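Local atomic coordinates of tRNA uridine(34) acetyltransferase (Methanocaldococcus infernus, PDB entry 6IA8), a protein that catalyses formation of 5-(carboxymethyl)uridine at wobble position 34 of tRNA from acetyl-CoA and S-adenosyl-L-methionine. Residues G384-D388 and D413-I418; T241-D246 and A401-E406; A162-R166 and A181-C185. One frame throughout, in Å; residues are numbered along the deposited sequence.

Interaction 1: residues G384-D388 and D413-I418; sequences GILPD and DVKNDI
One carboxylate, that of D413, organises both halves of this contact. With chi1 t (171°), its OD1 accepts a hydrogen bond from N416 N at 3.0 Å, an Asx motif, and a weak one from K415 N at 2.9 Å. The other oxygen, OD2, takes N416 ND2 at 2.8 Å, N416 being in the m rotamer, and reaches across to the other segment, where D388 N donates to D413 OD2 at 2.7 Å and almost straight (169°). This is the single hydrogen bond between 384-388 and 413-418, and it illustrates how a buried acidic side chain can order a turn and fix a passing chain at once. The turn itself carries a G1 beta bulge: D417, at positive phi (59/59), and I418 both face D413, with I418 N to D413 O at 3.1 Å, D413 N to I418 O at 2.8 Å and a weak D417 N to D413 O at 2.7 Å. In the other segment, G384 leaves helix 376-383 with positive phi (72/15), and I385 to D388 run extended. The closest CA pair is P387 and D413, 5.6 Å apart. Around I418 (m, t) the contact is apolar: its CD1 lies 4.1 Å from I385 CD1 (I385 chi1 p) and its CG2 3.9 Å from P387 CG. D388 CB lies 3.7 Å from N416 ND2; with chi1 t, its OD1 accepts from E390 N. Within the GNAT domain, the hairpin turn joining strands 404-413 and 418-427 thus packs against the chain leading from helix 376-383 to strand 392-401, with V379 of that helix touching both I385 and I418.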
ATOM      1  N   GLY A 384     -10.913  16.386 -15.677  1.00 27.16           N
ATOM      2  CA  GLY A 384     -12.173  17.102 -15.535  1.00 31.47           C
ATOM      3  C   GLY A 384     -13.422  16.320 -15.904  1.00 31.16           C
ATOM      4  O   GLY A 384     -14.508  16.917 -16.052  1.00 33.41           O
ATOM      5  N   ILE A 385     -13.316  14.993 -16.023  1.00 27.98           N
ATOM      6  CA  ILE A 385     -14.455  14.172 -16.410  1.00 30.38           C
ATOM      7  C   ILE A 385     -14.780  13.171 -15.310  1.00 32.75           C
ATOM      8  O   ILE A 385     -13.961  12.841 -14.462  1.00 30.13           O
ATOM      9  CB  ILE A 385     -14.198  13.441 -17.739  1.00 28.62           C
ATOM     10  CG1 ILE A 385     -13.009  12.478 -17.587  1.00 29.68           C
ATOM     11  CG2 ILE A 385     -13.937  14.436 -18.883  1.00 34.71           C
ATOM     12  CD1 ILE A 385     -12.781  11.566 -18.825  1.00 32.60           C
ATOM     13  N   LEU A 386     -15.984  12.644 -15.363  1.00 28.57           N
ATOM     14  CA  LEU A 386     -16.511  11.744 -14.354  1.00 27.59           C
ATOM     15  C   LEU A 386     -17.016  10.489 -15.041  1.00 30.23           C
ATOM     16  O   LEU A 386     -17.300  10.497 -16.244  1.00 28.27           O
ATOM     17  CB  LEU A 386     -17.664  12.387 -13.565  1.00 34.13           C
ATOM     18  CG  LEU A 386     -17.288  13.577 -12.679  1.00 33.54           C
ATOM     19  CD1 LEU A 386     -18.534  14.349 -12.288  1.00 37.18           C
ATOM     20  CD2 LEU A 386     -16.543  13.140 -11.444  1.00 36.18           C
ATOM     21  N   PRO A 387     -17.216   9.418 -14.291  1.00 31.32           N
ATOM     22  CA  PRO A 387     -17.683   8.165 -14.903  1.00 30.44           C
ATOM     23  C   PRO A 387     -19.003   8.326 -15.639  1.00 35.26           C
ATOM     24  O   PRO A 387     -19.903   9.036 -15.198  1.00 34.30           O
ATOM     25  CB  PRO A 387     -17.845   7.231 -13.710  1.00 29.49           C
ATOM     26  CG  PRO A 387     -16.846   7.729 -12.702  1.00 32.09           C
ATOM     27  CD  PRO A 387     -16.854   9.267 -12.872  1.00 28.17           C
ATOM     28  N   ASP A 388     -19.101   7.665 -16.778  1.00 32.02           N
ATOM     29  CA  ASP A 388     -20.314   7.646 -17.589  1.00 31.56           C
ATOM     30  C   ASP A 388     -21.134   6.430 -17.168  1.00 40.32           C
ATOM     31  O   ASP A 388     -20.753   5.302 -17.497  1.00 37.26           O
ATOM     32  CB  ASP A 388     -19.949   7.559 -19.066  1.00 30.90           C
ATOM     33  CG  ASP A 388     -21.167   7.507 -19.986  1.00 45.10           C
ATOM     34  OD1 ASP A 388     -22.306   7.306 -19.501  1.00 45.12           O
ATOM     35  OD2 ASP A 388     -20.945   7.669 -21.200  1.00 44.71           O
ATOM     36  N   ASP A 413     -15.802   2.467 -15.490  1.00 29.18           N
ATOM     37  CA  ASP A 413     -16.318   3.043 -16.731  1.00 29.95           C
ATOM     38  C   ASP A 413     -15.380   2.550 -17.823  1.00 36.68           C
ATOM     39  O   ASP A 413     -14.253   3.034 -17.952  1.00 34.42           O
ATOM     40  CB  ASP A 413     -16.348   4.566 -16.624  1.00 35.78           C
ATOM     41  CG  ASP A 413     -16.654   5.254 -17.936  1.00 33.06           C
ATOM     42  OD1 ASP A 413     -16.649   4.581 -19.001  1.00 36.53           O
ATOM     43  OD2 ASP A 413     -16.919   6.481 -17.909  1.00 37.58           O
ATOM     44  N   VAL A 414     -15.831   1.573 -18.618  1.00 35.86           N
ATOM     45  CA  VAL A 414     -14.929   0.930 -19.566  1.00 36.16           C
ATOM     46  C   VAL A 414     -14.821   1.707 -20.860  1.00 42.23           C
ATOM     47  O   VAL A 414     -13.967   1.376 -21.688  1.00 40.38           O
ATOM     48  CB  VAL A 414     -15.364  -0.510 -19.900  1.00 41.31           C
ATOM     49  CG1 VAL A 414     -15.430  -1.354 -18.652  1.00 39.40           C
ATOM     50  CG2 VAL A 414     -16.718  -0.496 -20.623  1.00 36.80           C
ATOM     51  N   LYS A 415     -15.679   2.712 -21.067  1.00 31.56           N
ATOM     52  CA  LYS A 415     -15.496   3.621 -22.192  1.00 34.89           C
ATOM     53  C   LYS A 415     -14.363   4.605 -21.923  1.00 40.67           C
ATOM     54  O   LYS A 415     -13.492   4.814 -22.774  1.00 39.89           O
ATOM     55  CB  LYS A 415     -16.802   4.371 -22.477  1.00 36.70           C
ATOM     56  CG  LYS A 415     -16.699   5.459 -23.534  1.00 35.37           C
ATOM     57  CD  LYS A 415     -18.073   6.062 -23.831  1.00 39.00           C
ATOM     58  CE  LYS A 415     -18.011   7.209 -24.880  1.00 55.80           C
ATOM     59  NZ  LYS A 415     -17.121   8.329 -24.475  1.00 77.04           N
ATOM     60  N   ASN A 416     -14.383   5.255 -20.766  1.00 39.19           N
ATOM     61  CA  ASN A 416     -13.389   6.274 -20.437  1.00 33.48           C
ATOM     62  C   ASN A 416     -12.257   5.754 -19.580  1.00 34.97           C
ATOM     63  O   ASN A 416     -11.353   6.523 -19.246  1.00 35.16           O
ATOM     64  CB  ASN A 416     -14.067   7.450 -19.728  1.00 33.64           C
ATOM     65  CG  ASN A 416     -15.158   8.071 -20.599  1.00 41.04           C
ATOM     66  OD1 ASN A 416     -14.866   8.602 -21.674  1.00 42.94           O
ATOM     67  ND2 ASN A 416     -16.402   7.995 -20.158  1.00 35.31           N
ATOM     68  N   ASP A 417     -12.318   4.489 -19.189  1.00 30.89           N
ATOM     69  CA  ASP A 417     -11.297   3.829 -18.368  1.00 35.12           C
ATOM     70  C   ASP A 417     -11.115   4.530 -17.026  1.00 39.93           C
ATOM     71  O   ASP A 417     -10.024   4.970 -16.689  1.00 37.68           O
ATOM     72  CB  ASP A 417      -9.961   3.759 -19.108  1.00 50.74           C
ATOM     73  CG  ASP A 417     -10.058   2.979 -20.405  1.00 97.82           C
ATOM     74  OD1 ASP A 417     -10.851   2.018 -20.465  1.00 98.93           O
ATOM     75  OD2 ASP A 417      -9.343   3.327 -21.365  1.00133.52           O
ATOM     76  N   ILE A 418     -12.200   4.603 -16.256  1.00 32.10           N
ATOM     77  CA  ILE A 418     -12.206   5.247 -14.943  1.00 29.34           C
ATOM     78  C   ILE A 418     -12.600   4.214 -13.894  1.00 33.81           C
ATOM     79  O   ILE A 418     -13.644   3.567 -14.019  1.00 32.19           O
ATOM     80  CB  ILE A 418     -13.166   6.449 -14.892  1.00 30.33           C
ATOM     81  CG1 ILE A 418     -12.848   7.450 -15.998  1.00 27.86           C
ATOM     82  CG2 ILE A 418     -13.081   7.098 -13.488  1.00 37.27           C
ATOM     83  CD1 ILE A 418     -13.722   8.684 -16.022  1.00 29.35           C
TER

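Interaction 2: residues T241-D246 and A401-E406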
ATOM      1  N   THR A 241       6.747 -12.257   0.504  1.00 29.07           N
ATOM      2  CA  THR A 241       5.582 -11.934  -0.314  1.00 25.83           C
ATOM      3  C   THR A 241       4.540 -13.047  -0.252  1.00 29.06           C
ATOM      4  O   THR A 241       3.341 -12.782  -0.078  1.00 28.16           O
ATOM      5  CB  THR A 241       6.012 -11.685  -1.760  1.00 26.73           C
ATOM      6  OG1 THR A 241       6.860 -10.519  -1.870  1.00 28.36           O
ATOM      7  CG2 THR A 241       4.769 -11.468  -2.669  1.00 29.34           C
ATOM      8  N   GLN A 242       4.980 -14.304  -0.355  1.00 31.30           N
ATOM      9  CA  GLN A 242       4.050 -15.427  -0.296  1.00 28.41           C
ATOM     10  C   GLN A 242       3.396 -15.555   1.079  1.00 30.30           C
ATOM     11  O   GLN A 242       2.196 -15.822   1.184  1.00 30.04           O
ATOM     12  CB  GLN A 242       4.794 -16.714  -0.641  1.00 28.76           C
ATOM     13  CG  GLN A 242       3.949 -17.984  -0.478  1.00 33.98           C
ATOM     14  CD  GLN A 242       4.209 -18.725   0.802  1.00 42.44           C
ATOM     15  OE1 GLN A 242       5.355 -18.949   1.169  1.00 39.81           O
ATOM     16  NE2 GLN A 242       3.140 -19.139   1.484  1.00 35.19           N
ATOM     17  N   LEU A 243       4.172 -15.427   2.150  1.00 26.58           N
ATOM     18  CA  LEU A 243       3.591 -15.549   3.480  1.00 29.46           C
ATOM     19  C   LEU A 243       2.586 -14.434   3.734  1.00 34.28           C
ATOM     20  O   LEU A 243       1.555 -14.655   4.374  1.00 32.89           O
ATOM     21  CB  LEU A 243       4.691 -15.524   4.533  1.00 31.99           C
ATOM     22  CG  LEU A 243       5.633 -16.732   4.550  1.00 37.47           C
ATOM     23  CD1 LEU A 243       6.775 -16.457   5.516  1.00 34.54           C
ATOM     24  CD2 LEU A 243       4.887 -17.985   4.943  1.00 37.27           C
ATOM     25  N   LEU A 244       2.879 -13.225   3.249  1.00 29.27           N
ATOM     26  CA  LEU A 244       1.959 -12.099   3.409  1.00 29.69           C
ATOM     27  C   LEU A 244       0.674 -12.336   2.618  1.00 23.02           C
ATOM     28  O   LEU A 244      -0.434 -12.189   3.149  1.00 30.23           O
ATOM     29  CB  LEU A 244       2.648 -10.801   2.959  1.00 26.43           C
ATOM     30  CG  LEU A 244       3.725 -10.272   3.916  1.00 25.95           C
ATOM     31  CD1 LEU A 244       4.541  -9.189   3.197  1.00 27.92           C
ATOM     32  CD2 LEU A 244       3.171  -9.774   5.180  1.00 33.18           C
ATOM     33  N   LYS A 245       0.808 -12.722   1.348  1.00 28.21           N
ATOM     34  CA  LYS A 245      -0.359 -12.964   0.509  1.00 30.41           C
ATOM     35  C   LYS A 245      -1.224 -14.074   1.089  1.00 34.47           C
ATOM     36  O   LYS A 245      -2.452 -13.961   1.115  1.00 27.97           O
ATOM     37  CB  LYS A 245       0.086 -13.336  -0.897  1.00 27.97           C
ATOM     38  CG  LYS A 245       0.616 -12.188  -1.791  1.00 30.74           C
ATOM     39  CD  LYS A 245      -0.442 -11.100  -2.013  1.00 25.91           C
ATOM     40  CE  LYS A 245       0.025 -10.149  -3.115  1.00 30.19           C
ATOM     41  NZ  LYS A 245      -0.101 -10.820  -4.435  1.00 30.41           N
ATOM     42  N   ASP A 246      -0.602 -15.159   1.565  1.00 29.21           N
ATOM     43  CA  ASP A 246      -1.347 -16.285   2.110  1.00 30.09           C
ATOM     44  C   ASP A 246      -1.869 -16.009   3.503  1.00 34.08           C
ATOM     45  O   ASP A 246      -2.546 -16.866   4.056  1.00 32.38           O
ATOM     46  CB  ASP A 246      -0.479 -17.557   2.095  1.00 30.75           C
ATOM     47  CG  ASP A 246      -0.369 -18.148   0.690  1.00 32.09           C
ATOM     48  OD1 ASP A 246      -1.289 -17.876  -0.149  1.00 31.80           O
ATOM     49  OD2 ASP A 246       0.603 -18.885   0.438  1.00 33.04           O
ATOM     50  N   ALA A 401       0.022 -15.583  -8.561  1.00 28.62           N
ATOM     51  CA  ALA A 401       0.945 -14.900  -7.659  1.00 26.17           C
ATOM     52  C   ALA A 401       1.227 -15.751  -6.432  1.00 29.48           C
ATOM     53  O   ALA A 401       0.297 -16.273  -5.804  1.00 29.49           O
ATOM     54  CB  ALA A 401       0.365 -13.557  -7.225  1.00 24.82           C
ATOM     55  N   SER A 402       2.511 -15.914  -6.123  1.00 29.44           N
ATOM     56  CA  SER A 402       2.949 -16.656  -4.947  1.00 32.66           C
ATOM     57  C   SER A 402       2.229 -18.003  -4.845  1.00 31.84           C
ATOM     58  O   SER A 402       1.690 -18.378  -3.794  1.00 30.55           O
ATOM     59  CB  SER A 402       2.733 -15.824  -3.678  1.00 34.56           C
ATOM     60  OG  SER A 402       3.433 -14.582  -3.706  1.00 31.42           O
ATOM     61  N   GLY A 403       2.222 -18.734  -5.962  1.00 31.37           N
ATOM     62  CA  GLY A 403       1.683 -20.081  -5.983  1.00 36.15           C
ATOM     63  C   GLY A 403       0.172 -20.172  -5.964  1.00 35.79           C
ATOM     64  O   GLY A 403      -0.377 -21.279  -6.029  1.00 33.23           O
ATOM     65  N   GLY A 404      -0.524 -19.059  -5.860  1.00 29.16           N
ATOM     66  CA  GLY A 404      -1.972 -19.085  -5.822  1.00 33.62           C
ATOM     67  C   GLY A 404      -2.593 -18.228  -6.906  1.00 34.63           C
ATOM     68  O   GLY A 404      -1.900 -17.826  -7.849  1.00 33.44           O
ATOM     69  N   THR A 405      -3.894 -17.954  -6.793  1.00 31.01           N
ATOM     70  CA  THR A 405      -4.626 -17.185  -7.790  1.00 33.30           C
ATOM     71  C   THR A 405      -5.156 -15.912  -7.154  1.00 28.92           C
ATOM     72  O   THR A 405      -5.800 -15.960  -6.095  1.00 28.90           O
ATOM     73  CB  THR A 405      -5.780 -17.985  -8.383  1.00 34.16           C
ATOM     74  OG1 THR A 405      -5.249 -19.133  -9.043  1.00 36.44           O
ATOM     75  CG2 THR A 405      -6.549 -17.155  -9.402  1.00 42.68           C
ATOM     76  N   GLU A 406      -4.871 -14.784  -7.807  1.00 27.19           N
ATOM     77  CA  GLU A 406      -5.408 -13.487  -7.424  1.00 26.61           C
ATOM     78  C   GLU A 406      -6.512 -13.151  -8.408  1.00 26.09           C
ATOM     79  O   GLU A 406      -6.321 -13.328  -9.613  1.00 29.04           O
ATOM     80  CB  GLU A 406      -4.344 -12.402  -7.453  1.00 27.28           C
ATOM     81  CG  GLU A 406      -3.178 -12.624  -6.526  1.00 25.73           C
ATOM     82  CD  GLU A 406      -3.461 -12.327  -5.043  1.00 31.09           C
ATOM     83  OE1 GLU A 406      -4.567 -11.845  -4.682  1.00 32.28           O
ATOM     84  OE2 GLU A 406      -2.535 -12.535  -4.225  1.00 31.77           O
TER
HETATM   85  O   HOH W   1       2.303 -12.223  -4.825  1.00 30.37           O
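The salt bridge from K245 NZ to E406 OE2, 3.0 Å long, is the one direct polar link between the two segments, and it belongs to a larger charge network: R426 pairs with both E406 and D246, and R444 with the other carboxylate oxygen of E406. A water extends the link, accepting from K245 NZ at 2.8 Å and donating to S402 OG at 2.8 Å, so the lysine serves strand and turn together. Within 241-246, Q242 NE2 donates to D246 OD2 at 2.8 Å. Packing then centres on S402, which sits in the type I' turn A401-G404 and has positive phi (48/49). Its CB lies 3.8 Å from Q242 CB, and its OG approaches T241 CG2 at 3.5 Å and Q242 CA at 3.6 Å; A401 CB is 3.9 Å from K245 NZ. Type I' is a classic two-residue hairpin turn, here with G403 at its second positive-phi position. The principle is that of a domain interface in which a hairpin tip is pressed against a helix end and fastened by buried charge. The C-terminal end of helix 234-245, in the radical SAM domain, thereby meets the hairpin of strands 392-401 and 404-413 in the acetyltransferase domain.

Interaction 3: residues A162-R166 and A181-C185; sequences AMNER and AKHRC. With SO4 (sulfate ion), chain H.
A beta-alpha-beta crossover of the radical SAM domain, linking parallel neighbours 134-140 and 184-192, makes its return here, bringing the end of helix 149-164 beside the entry to strand 184-192 and holding a sulfate ion, probably from the crystallisation liquor, at its outer edge. M163 and H183 have CA atoms 5.1 Å apart, N164 and A181 5.5 Å. Helical geometry ends at N164; E165 follows with positive phi (61/41), which turns the chain and directs its CA-to-CB bond toward 181-185. H183 (chi1 m, chi2 -78°) is the central side chain. Its NE2 donates to sulfate O4 at 2.9 Å and weakly to E165 OE1 at 3.0 Å, at a bent 122°, while its ND1 donates to T132 O. M163 O meets the ring at its edge, 3.3 Å from H183 CD2. E165 OE1 also lies 2.7 Å from sulfate O1. Inward, M163 (m, t) packs SD 3.8 Å from C185 CB and CB 3.9 Å from H183 CB. N164 (m) brings OD1 to 3.5 Å from A181 CB; that oxygen accepts from N178 ND2. M163, C185 and H183 are buried, E165 exposed beside the sulfate. H183 lies about 8 Å, side chain to side chain, from K134, inferred by similarity to bind acetyl-CoA. M163 and N164 also pack on helix 171-178, M163 and H183 on strand 134-140, and H183 on helix 114-127.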
ATOM      1  N   ALA A 162      -4.690   8.083  20.816  1.00 32.72           N
ATOM      2  CA  ALA A 162      -4.800   9.433  20.276  1.00 36.34           C
ATOM      3  C   ALA A 162      -5.993   9.554  19.351  1.00 39.12           C
ATOM      4  O   ALA A 162      -6.686  10.572  19.364  1.00 34.79           O
ATOM      5  CB  ALA A 162      -3.539   9.818  19.518  1.00 34.00           C
ATOM      6  N   MET A 163      -6.258   8.521  18.552  1.00 32.17           N
ATOM      7  CA  MET A 163      -7.429   8.556  17.688  1.00 34.93           C
ATOM      8  C   MET A 163      -8.697   8.470  18.510  1.00 32.94           C
ATOM      9  O   MET A 163      -9.688   9.133  18.186  1.00 36.34           O
ATOM     10  CB  MET A 163      -7.398   7.411  16.672  1.00 32.13           C
ATOM     11  CG  MET A 163      -6.184   7.429  15.753  1.00 35.68           C
ATOM     12  SD  MET A 163      -6.282   6.011  14.628  1.00 36.40           S
ATOM     13  CE  MET A 163      -4.541   5.619  14.467  1.00 35.47           C
ATOM     14  N   ASN A 164      -8.699   7.609  19.542  1.00 29.87           N
ATOM     15  CA  ASN A 164      -9.881   7.420  20.381  1.00 37.41           C
ATOM     16  C   ASN A 164     -10.134   8.616  21.291  1.00 50.22           C
ATOM     17  O   ASN A 164     -11.261   8.805  21.763  1.00 35.60           O
ATOM     18  CB  ASN A 164      -9.749   6.165  21.258  1.00 33.18           C
ATOM     19  CG  ASN A 164      -9.609   4.883  20.448  1.00 45.07           C
ATOM     20  OD1 ASN A 164      -9.999   4.822  19.289  1.00 38.14           O
ATOM     21  ND2 ASN A 164      -9.053   3.850  21.065  1.00 35.68           N
ATOM     22  N   GLU A 165      -9.101   9.401  21.567  1.00 39.65           N
ATOM     23  CA  GLU A 165      -9.184  10.512  22.514  1.00 39.73           C
ATOM     24  C   GLU A 165      -9.536  10.027  23.917  1.00 41.84           C
ATOM     25  O   GLU A 165     -10.307  10.662  24.647  1.00 40.91           O
ATOM     26  CB  GLU A 165     -10.173  11.574  22.041  1.00 46.81           C
ATOM     27  CG  GLU A 165      -9.738  12.304  20.771  1.00 57.90           C
ATOM     28  CD  GLU A 165     -10.852  13.150  20.179  1.00 75.13           C
ATOM     29  OE1 GLU A 165     -10.936  13.245  18.942  1.00106.25           O
ATOM     30  OE2 GLU A 165     -11.655  13.702  20.956  1.00121.28           O
ATOM     31  N   ARG A 166      -8.930   8.913  24.316  1.00 37.90           N
ATOM     32  CA  ARG A 166      -9.045   8.442  25.692  1.00 44.32           C
ATOM     33  C   ARG A 166      -8.005   7.355  25.947  1.00 38.65           C
ATOM     34  O   ARG A 166      -7.541   6.680  25.023  1.00 44.82           O
ATOM     35  CB  ARG A 166     -10.456   7.913  25.989  1.00 41.32           C
ATOM     36  CG  ARG A 166     -10.887   6.794  25.073  1.00 46.89           C
ATOM     37  CD  ARG A 166     -11.950   5.910  25.767  1.00 61.28           C
ATOM     38  NE  ARG A 166     -11.366   5.072  26.812  1.00 59.92           N
ATOM     39  CZ  ARG A 166     -12.031   4.144  27.493  1.00 66.07           C
ATOM     40  NH1 ARG A 166     -13.318   3.933  27.241  1.00 64.16           N
ATOM     41  NH2 ARG A 166     -11.403   3.429  28.424  1.00 65.26           N
ATOM     42  N   ALA A 181     -14.941   4.812  17.107  1.00 38.87           N
ATOM     43  CA  ALA A 181     -14.442   6.113  17.517  1.00 42.88           C
ATOM     44  C   ALA A 181     -14.729   7.186  16.460  1.00 42.27           C
ATOM     45  O   ALA A 181     -15.174   6.906  15.341  1.00 43.14           O
ATOM     46  CB  ALA A 181     -12.937   6.040  17.792  1.00 45.49           C
ATOM     47  N   LYS A 182     -14.442   8.441  16.826  1.00 40.55           N
ATOM     48  CA  LYS A 182     -14.582   9.539  15.874  1.00 50.60           C
ATOM     49  C   LYS A 182     -13.485   9.506  14.814  1.00 52.18           C
ATOM     50  O   LYS A 182     -13.709   9.928  13.679  1.00 50.93           O
ATOM     51  CB  LYS A 182     -14.567  10.878  16.606  1.00 54.03           C
ATOM     52  CG  LYS A 182     -15.834  11.170  17.403  1.00 71.59           C
ATOM     53  CD  LYS A 182     -15.817  12.589  17.996  1.00 59.85           C
ATOM     54  N   HIS A 183     -12.305   8.999  15.150  1.00 35.44           N
ATOM     55  CA  HIS A 183     -11.184   8.881  14.215  1.00 36.94           C
ATOM     56  C   HIS A 183     -10.880   7.393  14.089  1.00 35.31           C
ATOM     57  O   HIS A 183     -10.205   6.810  14.938  1.00 39.83           O
ATOM     58  CB  HIS A 183      -9.971   9.660  14.707  1.00 38.27           C
ATOM     59  CG  HIS A 183     -10.269  11.085  15.050  1.00 40.45           C
ATOM     60  ND1 HIS A 183     -10.420  12.065  14.089  1.00 48.01           N
ATOM     61  CD2 HIS A 183     -10.429  11.700  16.245  1.00 45.59           C
ATOM     62  CE1 HIS A 183     -10.653  13.224  14.681  1.00 48.82           C
ATOM     63  NE2 HIS A 183     -10.658  13.029  15.989  1.00 45.07           N
ATOM     64  N   ARG A 184     -11.426   6.754  13.069  1.00 33.98           N
ATOM     65  CA  ARG A 184     -11.296   5.309  12.927  1.00 32.51           C
ATOM     66  C   ARG A 184     -10.045   4.941  12.148  1.00 33.16           C
ATOM     67  O   ARG A 184      -9.765   5.537  11.099  1.00 32.20           O
ATOM     68  CB  ARG A 184     -12.515   4.732  12.220  1.00 37.61           C
ATOM     69  CG  ARG A 184     -13.805   4.982  12.958  1.00 46.94           C
ATOM     70  CD  ARG A 184     -14.828   3.947  12.568  1.00 53.83           C
ATOM     71  NE  ARG A 184     -16.163   4.246  13.058  1.00 89.29           N
ATOM     72  CZ  ARG A 184     -17.212   3.448  12.886  1.00 86.93           C
ATOM     73  NH1 ARG A 184     -17.074   2.286  12.256  1.00 82.68           N
ATOM     74  NH2 ARG A 184     -18.397   3.809  13.353  1.00 66.09           N
ATOM     75  N   CYS A 185      -9.299   3.960  12.670  1.00 34.19           N
ATOM     76  CA  CYS A 185      -8.140   3.414  11.968  1.00 33.42           C
ATOM     77  C   CYS A 185      -8.639   2.417  10.926  1.00 36.33           C
ATOM     78  O   CYS A 185      -8.932   1.258  11.246  1.00 37.91           O
ATOM     79  CB  CYS A 185      -7.173   2.759  12.944  1.00 36.86           C
ATOM     80  SG  CYS A 185      -5.680   2.099  12.055  1.00 36.43           S
TER
HETATM   81  S   SO4 H 607     -11.952  16.084  17.684  1.00112.02           S
HETATM   82  O1  SO4 H 607     -12.776  14.908  17.969  1.00112.63           O
HETATM   83  O2  SO4 H 607     -12.675  16.968  16.775  1.00112.91           O
HETATM   84  O3  SO4 H 607     -11.662  16.792  18.928  1.00114.69           O
HETATM   85  O4  SO4 H 607     -10.690  15.681  17.061  1.00107.28           O

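Followed from the N terminus, the chain first closes interaction 3, a short loop with 14 residues between its segments that ties helix 149-164 to the start of strand 184-192 within the radical SAM domain. Interaction 2 opens next, on helix 234-245, and closes only after 154 intervening residues, at the 401-406 hairpin; of the three segment pairs, it is the one whose two segments lie in different domains. Interaction 1 opens inside that long loop, at 384-388, and closes beyond it at 413-418, so the two cross, and strand 404-413 runs from one to the other. Interaction 3 precedes both in series. None touch: nearest atoms are about 18 Å apart between interactions 1 and 2, and about 16 Å between 2 and 3.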